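Local structure of geranyltranstransferase (Campylobacter jejuni, 3NPK) at residues M34-L48 and A62-T74. The protein probably catalyses the condensation of geranyl diphosphate with isopentenyl diphosphate to give farnesyl diphosphate, releasing pyrophosphate, in isoprenoid biosynthesis. Numbering follows the deposited sequence.
Sequences MLKAGGKHFRAQLLL and ALDVALALEFIHT. With PPV (pyrophosphate), chain C.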
loop_
_atom_site.group_PDB
_atom_site.type_symbol
_atom_site.label_atom_id
_atom_site.label_comp_id
_atom_site.label_asym_id
_atom_site.label_seq_id
_atom_site.Cartn_x
_atom_site.Cartn_y
_atom_site.Cartn_z
HETATM N N MSE A 34 -16.890 -4.064 -2.362
HETATM C CA MSE A 34 -17.006 -2.669 -1.955
HETATM C C MSE A 34 -16.770 -1.690 -3.087
HETATM O O MSE A 34 -17.305 -0.578 -3.067
HETATM C CB MSE A 34 -16.066 -2.348 -0.798
HETATM C CG MSE A 34 -16.641 -2.615 0.557
HETATM SE SE MSE A 34 -18.371 -1.710 0.953
HETATM C CE MSE A 34 -18.901 -2.896 2.400
ATOM N N LEU A 35 -15.968 -2.097 -4.067
ATOM C CA LEU A 35 -15.725 -1.250 -5.228
ATOM C C LEU A 35 -16.986 -1.103 -6.058
ATOM O O LEU A 35 -17.279 -0.022 -6.577
ATOM C CB LEU A 35 -14.599 -1.833 -6.078
ATOM C CG LEU A 35 -13.210 -1.784 -5.436
ATOM C CD1 LEU A 35 -12.264 -2.623 -6.280
ATOM C CD2 LEU A 35 -12.724 -0.332 -5.349
ATOM N N LYS A 36 -17.733 -2.196 -6.181
ATOM C CA LYS A 36 -18.938 -2.204 -7.000
ATOM C C LYS A 36 -20.165 -1.673 -6.283
ATOM O O LYS A 36 -21.099 -1.192 -6.933
ATOM C CB LYS A 36 -19.233 -3.623 -7.479
ATOM C CG LYS A 36 -18.339 -4.076 -8.609
ATOM C CD LYS A 36 -18.986 -5.222 -9.388
ATOM C CE LYS A 36 -18.770 -6.553 -8.693
ATOM N NZ LYS A 36 -19.652 -7.628 -9.236
ATOM N N ALA A 37 -20.169 -1.769 -4.954
ATOM C CA ALA A 37 -21.383 -1.537 -4.159
ATOM C C ALA A 37 -21.836 -0.091 -4.226
ATOM O O ALA A 37 -23.036 0.212 -4.205
ATOM C CB ALA A 37 -21.149 -1.936 -2.708
ATOM N N GLY A 38 -20.878 0.815 -4.299
ATOM C CA GLY A 38 -21.224 2.215 -4.304
ATOM C C GLY A 38 -19.998 3.074 -4.200
ATOM O O GLY A 38 -18.873 2.603 -4.388
ATOM N N GLY A 39 -20.228 4.342 -3.883
ATOM C CA GLY A 39 -19.169 5.325 -3.850
ATOM C C GLY A 39 -19.514 6.420 -4.832
ATOM O O GLY A 39 -19.846 6.153 -5.991
ATOM N N LYS A 40 -19.442 7.662 -4.373
ATOM C CA LYS A 40 -19.723 8.800 -5.239
ATOM C C LYS A 40 -18.571 9.095 -6.205
ATOM O O LYS A 40 -18.736 9.865 -7.158
ATOM C CB LYS A 40 -20.055 10.033 -4.395
ATOM C CG LYS A 40 -21.311 9.864 -3.541
ATOM C CD LYS A 40 -21.537 11.058 -2.602
ATOM C CE LYS A 40 -20.553 11.070 -1.431
ATOM N NZ LYS A 40 -20.645 9.831 -0.596
ATOM N N HIS A 41 -17.425 8.458 -5.961
ATOM C CA HIS A 41 -16.206 8.654 -6.767
ATOM C C HIS A 41 -15.783 10.101 -6.859
ATOM O O HIS A 41 -15.256 10.527 -7.887
ATOM C CB HIS A 41 -16.349 8.112 -8.186
ATOM C CG HIS A 41 -16.769 6.685 -8.247
ATOM N ND1 HIS A 41 -16.364 5.733 -7.333
ATOM C CD2 HIS A 41 -17.562 6.044 -9.134
ATOM C CE1 HIS A 41 -16.903 4.567 -7.651
ATOM N NE2 HIS A 41 -17.631 4.730 -8.740
ATOM N N PHE A 42 -16.010 10.849 -5.789
ATOM C CA PHE A 42 -15.664 12.270 -5.742
ATOM C C PHE A 42 -14.179 12.480 -6.066
ATOM O O PHE A 42 -13.823 13.364 -6.852
ATOM C CB PHE A 42 -16.030 12.814 -4.346
ATOM C CG PHE A 42 -15.615 14.239 -4.091
ATOM C CD1 PHE A 42 -16.219 15.296 -4.768
ATOM C CD2 PHE A 42 -14.656 14.529 -3.130
ATOM C CE1 PHE A 42 -15.846 16.617 -4.499
ATOM C CE2 PHE A 42 -14.284 15.837 -2.864
ATOM C CZ PHE A 42 -14.874 16.877 -3.545
ATOM N N ARG A 43 -13.308 11.668 -5.476
ATOM C CA ARG A 43 -11.880 11.859 -5.705
ATOM C C ARG A 43 -11.500 11.567 -7.161
ATOM O O ARG A 43 -10.794 12.364 -7.805
ATOM C CB ARG A 43 -11.073 11.017 -4.720
ATOM C CG ARG A 43 -11.295 11.490 -3.287
ATOM C CD ARG A 43 -11.005 10.434 -2.233
ATOM N NE ARG A 43 -11.373 10.910 -0.894
ATOM C CZ ARG A 43 -12.617 10.936 -0.410
ATOM N NH1 ARG A 43 -13.633 10.492 -1.141
ATOM N NH2 ARG A 43 -12.850 11.399 0.821
ATOM N N ALA A 44 -11.950 10.430 -7.682
ATOM C CA ALA A 44 -11.778 10.139 -9.108
ATOM C C ALA A 44 -12.270 11.297 -9.976
ATOM O O ALA A 44 -11.593 11.711 -10.922
ATOM C CB ALA A 44 -12.525 8.855 -9.485
ATOM N N GLN A 45 -13.453 11.817 -9.665
ATOM C CA GLN A 45 -14.044 12.872 -10.492
ATOM C C GLN A 45 -13.291 14.199 -10.427
ATOM O O GLN A 45 -13.205 14.922 -11.438
ATOM C CB GLN A 45 -15.531 13.059 -10.185
ATOM C CG GLN A 45 -16.373 11.817 -10.547
ATOM C CD GLN A 45 -16.150 11.393 -11.990
ATOM O OE1 GLN A 45 -15.968 12.234 -12.866
ATOM N NE2 GLN A 45 -16.145 10.091 -12.239
ATOM N N LEU A 46 -12.732 14.529 -9.264
ATOM C CA LEU A 46 -11.870 15.713 -9.175
ATOM C C LEU A 46 -10.677 15.574 -10.111
ATOM O O LEU A 46 -10.358 16.496 -10.865
ATOM C CB LEU A 46 -11.374 15.922 -7.746
ATOM C CG LEU A 46 -12.413 16.408 -6.732
ATOM C CD1 LEU A 46 -11.767 16.362 -5.364
ATOM C CD2 LEU A 46 -12.897 17.817 -7.074
ATOM N N LEU A 47 -10.027 14.412 -10.083
ATOM C CA LEU A 47 -8.853 14.193 -10.918
ATOM C C LEU A 47 -9.239 14.272 -12.395
ATOM O O LEU A 47 -8.572 14.947 -13.194
ATOM C CB LEU A 47 -8.220 12.831 -10.605
ATOM C CG LEU A 47 -6.984 12.481 -11.444
ATOM C CD1 LEU A 47 -6.017 11.611 -10.663
ATOM C CD2 LEU A 47 -7.336 11.786 -12.772
ATOM N N LEU A 48 -10.307 13.572 -12.769
ATOM C CA LEU A 48 -10.688 13.506 -14.181
ATOM C C LEU A 48 -11.157 14.867 -14.691
ATOM O O LEU A 48 -10.982 15.184 -15.870
ATOM C CB LEU A 48 -11.771 12.447 -14.398
ATOM C CG LEU A 48 -11.316 11.012 -14.108
ATOM C CD1 LEU A 48 -12.530 10.077 -14.058
ATOM C CD2 LEU A 48 -10.293 10.558 -15.162
ATOM N N ALA A 62 -5.907 8.689 -18.038
ATOM C CA ALA A 62 -6.069 9.122 -16.649
ATOM C C ALA A 62 -6.999 8.236 -15.846
ATOM O O ALA A 62 -6.989 8.306 -14.619
ATOM C CB ALA A 62 -6.562 10.573 -16.593
ATOM N N LEU A 63 -7.846 7.461 -16.521
ATOM C CA LEU A 63 -8.806 6.645 -15.799
ATOM C C LEU A 63 -8.119 5.691 -14.827
ATOM O O LEU A 63 -8.652 5.437 -13.744
ATOM C CB LEU A 63 -9.698 5.865 -16.771
ATOM C CG LEU A 63 -10.711 6.722 -17.530
ATOM C CD1 LEU A 63 -11.255 5.957 -18.731
ATOM C CD2 LEU A 63 -11.842 7.235 -16.646
ATOM N N ASP A 64 -6.950 5.166 -15.203
ATOM C CA ASP A 64 -6.210 4.257 -14.316
ATOM C C ASP A 64 -5.726 4.996 -13.068
ATOM O O ASP A 64 -5.605 4.403 -12.000
ATOM C CB ASP A 64 -4.988 3.650 -15.009
ATOM C CG ASP A 64 -5.338 2.547 -15.984
ATOM O OD1 ASP A 64 -6.455 1.981 -15.900
ATOM O OD2 ASP A 64 -4.467 2.233 -16.834
ATOM N N VAL A 65 -5.432 6.287 -13.198
ATOM C CA VAL A 65 -4.946 7.050 -12.049
ATOM C C VAL A 65 -6.123 7.322 -11.114
ATOM O O VAL A 65 -5.997 7.206 -9.888
ATOM C CB VAL A 65 -4.251 8.374 -12.497
ATOM C CG1 VAL A 65 -3.612 9.070 -11.306
ATOM C CG2 VAL A 65 -3.201 8.078 -13.563
ATOM N N ALA A 66 -7.276 7.661 -11.688
ATOM C CA ALA A 66 -8.504 7.786 -10.908
ATOM C C ALA A 66 -8.822 6.473 -10.195
ATOM O O ALA A 66 -9.268 6.471 -9.035
ATOM C CB ALA A 66 -9.673 8.195 -11.813
ATOM N N LEU A 67 -8.608 5.353 -10.888
ATOM C CA LEU A 67 -8.852 4.039 -10.304
ATOM C C LEU A 67 -7.973 3.807 -9.071
ATOM O O LEU A 67 -8.456 3.338 -8.030
ATOM C CB LEU A 67 -8.601 2.947 -11.338
ATOM C CG LEU A 67 -9.105 1.554 -10.951
ATOM C CD1 LEU A 67 -10.613 1.609 -10.746
ATOM C CD2 LEU A 67 -8.746 0.574 -12.055
ATOM N N ALA A 68 -6.694 4.154 -9.176
ATOM C CA ALA A 68 -5.776 4.022 -8.046
ATOM C C ALA A 68 -6.276 4.810 -6.825
ATOM O O ALA A 68 -6.221 4.309 -5.687
ATOM C CB ALA A 68 -4.388 4.490 -8.445
ATOM N N LEU A 69 -6.755 6.037 -7.057
ATOM C CA LEU A 69 -7.315 6.862 -5.986
ATOM C C LEU A 69 -8.479 6.176 -5.301
ATOM O O LEU A 69 -8.554 6.160 -4.066
ATOM C CB LEU A 69 -7.790 8.209 -6.518
ATOM C CG LEU A 69 -6.765 9.316 -6.637
ATOM C CD1 LEU A 69 -7.371 10.427 -7.502
ATOM C CD2 LEU A 69 -6.361 9.826 -5.259
ATOM N N GLU A 70 -9.380 5.602 -6.098
ATOM C CA GLU A 70 -10.545 4.944 -5.521
ATOM C C GLU A 70 -10.182 3.613 -4.840
ATOM O O GLU A 70 -10.846 3.217 -3.873
ATOM C CB GLU A 70 -11.656 4.790 -6.565
ATOM C CG GLU A 70 -12.180 6.147 -7.007
ATOM C CD GLU A 70 -12.947 6.923 -5.915
ATOM O OE1 GLU A 70 -13.580 6.311 -5.016
ATOM O OE2 GLU A 70 -12.932 8.168 -5.974
ATOM N N PHE A 71 -9.120 2.951 -5.304
ATOM C CA PHE A 71 -8.635 1.752 -4.602
ATOM C C PHE A 71 -8.147 2.145 -3.209
ATOM O O PHE A 71 -8.444 1.457 -2.229
ATOM C CB PHE A 71 -7.492 1.058 -5.357
ATOM C CG PHE A 71 -7.930 0.206 -6.542
ATOM C CD1 PHE A 71 -9.247 0.158 -6.974
ATOM C CD2 PHE A 71 -6.986 -0.525 -7.232
ATOM C CE1 PHE A 71 -9.611 -0.631 -8.073
ATOM C CE2 PHE A 71 -7.326 -1.307 -8.329
ATOM C CZ PHE A 71 -8.646 -1.359 -8.749
ATOM N N ILE A 72 -7.365 3.220 -3.120
ATOM C CA ILE A 72 -6.882 3.683 -1.823
ATOM C C ILE A 72 -8.056 4.052 -0.956
ATOM O O ILE A 72 -8.119 3.672 0.208
ATOM C CB ILE A 72 -5.985 4.935 -1.966
ATOM C CG1 ILE A 72 -4.640 4.533 -2.576
ATOM C CG2 ILE A 72 -5.840 5.691 -0.605
ATOM C CD1 ILE A 72 -3.806 3.641 -1.674
ATOM N N HIS A 73 -8.981 4.821 -1.509
ATOM C CA HIS A 73 -10.106 5.274 -0.712
ATOM C C HIS A 73 -10.926 4.084 -0.195
ATOM O O HIS A 73 -11.296 4.027 0.985
ATOM C CB HIS A 73 -10.947 6.253 -1.522
ATOM C CG HIS A 73 -12.115 6.786 -0.768
ATOM N ND1 HIS A 73 -13.416 6.636 -1.192
ATOM C CD2 HIS A 73 -12.172 7.442 0.412
ATOM C CE1 HIS A 73 -14.226 7.208 -0.318
ATOM N NE2 HIS A 73 -13.496 7.689 0.673
ATOM N N THR A 74 -11.220 3.138 -1.081
ATOM C CA THR A 74 -11.990 1.965 -0.669
ATOM C C THR A 74 -11.254 1.131 0.380
ATOM O O THR A 74 -11.879 0.677 1.357
ATOM C CB THR A 74 -12.394 1.121 -1.892
ATOM O OG1 THR A 74 -13.336 1.862 -2.668
ATOM C CG2 THR A 74 -13.035 -0.211 -1.479
HETATM O O11 PPV C . -16.504 9.001 2.593
HETATM P P1 PPV C . -17.266 9.318 1.165
HETATM O O21 PPV C . -18.509 10.375 1.370
HETATM O O31 PPV C . -16.327 9.902 0.205
HETATM O OPP PPV C . -17.922 7.886 0.707
HETATM P P2 PPV C . -18.048 7.236 -0.792
HETATM O O12 PPV C . -18.889 5.851 -0.487
HETATM O O22 PPV C . -16.588 6.787 -1.349
HETATM O O32 PPV C . -18.788 8.108 -1.720
HETATM O O HOH W 1 -16.117 6.863 -4.009
HETATM O O HOH W 2 -13.994 9.412 -3.731
#
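Glu70 reaches from helix 59-80 to the N-terminal turn of helix 42-54, where its OE2 accepts the backbone N-H of Ala44 at 3.0 Å. The bond is nearly straight and uses the anti lone pair of OE2. A bend at chi2 (-68°) turns the carboxylate to the backbone N-H groups of this turn, with CG packed on Ala44 CB. Two waters extend its grip. Water 2 donates to OE2 and accepts from both Arg43 N and Arg43 NH1; water 1 accepts from His41 N and lies 2.8 Å from Glu70 OE1 and close to pyrophosphate O22. The helix N-terminus, and Arg43 reached through water 2, probably favour the charged carboxylate.

The guanidinium of Arg43 lies flat on the His73 ring, centres 3.8 Å apart and planes 13° apart. In its own plane, Arg43 NH1 donates to pyrophosphate O31 over 3.1 Å. Lys40 adds its backbone N and its NZ, both hydrogen-bonded to O32, NZ also to O21, while Arg92 binds the same ligand from outside the two segments.

Farther along, the pairing is apolar. Ala44 CB meets Ala66 CB at 3.7 Å, and these small residues let the axes of 42-48 and 62-74 pass 8.4 Å apart, nearly antiparallel (154°). Leu47 is a knob in the hole formed by Ala62, Val65, Ala66 and Leu69: its CD1 touches Val65 CG1 and Leu69 CD1, its CD2 faces Ala62. Leu48 spreads both methyls over Leu63 CD2. At the other end Leu35 puts CD1 against Phe71 CE1 (3.8 Å) and CD2 against Thr74, whose hydroxyl is hydrogen-bonded to Arg92.

This is a buried helix pair of the all-alpha polyprenyl synthetase fold; the Gly38-Gly39-Lys40 turn leading into helix 42-54 contributes with Arg43, His73 and Arg92 to the pyrophosphate pocket, consistent with the isopentenyl diphosphate site of farnesyl diphosphate synthases.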